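Local coordinates for putative nisin-resistance protein (Streptococcus agalactiae 515, PDB 4Y68), which probably acts as a membrane-attached S41-family peptidase that recognises the lantibiotic nisin and cleaves it, making the bacterium resistant, at residues E231-F234 / L235-G239. Numbering follows the deposited sequence.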
loop_
_atom_site.group_PDB
_atom_site.type_symbol
_atom_site.label_atom_id
_atom_site.label_comp_id
_atom_site.label_asym_id
_atom_site.label_seq_id
_atom_site.Cartn_x
_atom_site.Cartn_y
_atom_site.Cartn_z
ATOM N N GLU A 231 0.353 -0.005 5.686
ATOM C CA GLU A 231 1.017 1.014 6.489
ATOM C C GLU A 231 0.476 2.417 6.144
ATOM O O GLU A 231 0.228 3.211 7.034
ATOM C CB GLU A 231 2.517 0.957 6.295
ATOM C CG GLU A 231 3.160 -0.202 6.994
ATOM C CD GLU A 231 4.620 -0.281 6.699
ATOM O OE1 GLU A 231 4.976 -0.575 5.526
ATOM O OE2 GLU A 231 5.407 -0.016 7.629
ATOM N N MET A 232 0.258 2.695 4.857
ATOM C CA MET A 232 -0.281 3.997 4.455
ATOM C C MET A 232 -1.752 4.150 4.845
ATOM O O MET A 232 -2.223 5.269 5.053
ATOM C CB MET A 232 -0.119 4.231 2.950
ATOM C CG MET A 232 1.028 5.217 2.637
ATOM S SD MET A 232 2.611 4.530 3.179
ATOM C CE MET A 232 2.724 3.275 1.892
ATOM N N THR A 233 -2.472 3.032 4.925
ATOM C CA THR A 233 -3.796 3.030 5.518
ATOM C C THR A 233 -3.698 3.352 7.002
ATOM O O THR A 233 -4.486 4.146 7.515
ATOM C CB THR A 233 -4.518 1.685 5.333
ATOM O OG1 THR A 233 -4.758 1.494 3.946
ATOM C CG2 THR A 233 -5.867 1.695 6.067
ATOM N N PHE A 234 -2.741 2.726 7.687
ATOM C CA PHE A 234 -2.477 3.056 9.081
ATOM C C PHE A 234 -2.165 4.543 9.231
ATOM O O PHE A 234 -2.691 5.177 10.115
ATOM C CB PHE A 234 -1.308 2.218 9.630
ATOM C CG PHE A 234 -1.017 2.439 11.096
ATOM C CD1 PHE A 234 -1.980 2.943 11.949
ATOM C CD2 PHE A 234 0.227 2.138 11.618
ATOM C CE1 PHE A 234 -1.710 3.146 13.295
ATOM C CE2 PHE A 234 0.506 2.337 12.968
ATOM C CZ PHE A 234 -0.465 2.843 13.801
ATOM N N LEU A 235 -1.301 5.099 8.376
ATOM C CA LEU A 235 -0.963 6.523 8.489
ATOM C C LEU A 235 -2.187 7.423 8.339
ATOM O O LEU A 235 -2.251 8.483 8.942
ATOM C CB LEU A 235 0.092 6.918 7.452
ATOM C CG LEU A 235 1.457 6.328 7.775
ATOM C CD1 LEU A 235 2.533 6.827 6.801
ATOM C CD2 LEU A 235 1.806 6.687 9.213
ATOM N N SER A 236 -3.158 6.993 7.541
ATOM C CA SER A 236 -4.337 7.812 7.274
ATOM C C SER A 236 -5.201 8.047 8.517
ATOM O O SER A 236 -6.048 8.929 8.504
ATOM C CB SER A 236 -5.195 7.168 6.196
ATOM O OG SER A 236 -4.447 6.921 5.036
ATOM N N PHE A 237 -4.994 7.248 9.566
ATOM C CA PHE A 237 -5.688 7.429 10.855
ATOM C C PHE A 237 -4.859 8.199 11.879
ATOM O O PHE A 237 -5.366 8.549 12.946
ATOM C CB PHE A 237 -6.074 6.076 11.470
ATOM C CG PHE A 237 -7.159 5.346 10.714
ATOM C CD1 PHE A 237 -8.490 5.478 11.082
ATOM C CD2 PHE A 237 -6.845 4.522 9.642
ATOM C CE1 PHE A 237 -9.494 4.808 10.398
ATOM C CE2 PHE A 237 -7.837 3.855 8.945
ATOM C CZ PHE A 237 -9.175 3.993 9.331
ATOM N N LYS A 238 -3.589 8.455 11.573
ATOM C CA LYS A 238 -2.686 9.056 12.558
ATOM C C LYS A 238 -3.064 10.477 12.896
ATOM O O LYS A 238 -3.385 11.270 12.018
ATOM C CB LYS A 238 -1.242 9.014 12.074
ATOM C CG LYS A 238 -0.485 7.802 12.578
ATOM C CD LYS A 238 0.418 8.158 13.723
ATOM C CE LYS A 238 1.306 9.324 13.318
ATOM N NZ LYS A 238 2.254 9.754 14.376
ATOM N N GLY A 239 -3.020 10.793 14.181
ATOM C CA GLY A 239 -3.471 12.083 14.661
ATOM C C GLY A 239 -4.973 12.218 14.881
ATOM O O GLY A 239 -5.423 13.222 15.441
#
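S236 turns its hydroxyl back onto the last turn of helix 229-235, where OG gives a hydrogen bond to M232 O at 2.8 Å. The bond lies in the carbonyl plane, with a C=O...OG angle of 148°. With chi1 at -55°, OG stands beside the backbone N of its own residue, and that N also reaches M232 O, weakly, so one carbonyl receives both groups. S236 N makes a second weak bond to T233 O, consistent with a change from i+4 to i+3 pairing here. L235 N to E231 O (2.8 Å) is a regular i+4 bond; beyond S236, F237 N bonds to F234 O, an i+3 pairing that meets the acceptor from above the carbonyl plane.

Followed outward, F237 has its CB 3.8 Å from F234 O. At the ring, CD2 brings its edge to 3.2 Å from T233 O, and CE2 lies 3.7 Å from T233 O and 4.1 Å from T233 CG2, the two side chains running side by side. L235 to K238 form a type I beta turn, and R278 NH2 hydrogen-bonds to S236 O and K238 O.

Around this end, F237 touches L176, S236 packs on I169 of helix 165-171 and on strand 180-185, T233 also faces that helix, and F234 and F237 lie against strand 218-222 of the mixed sheet.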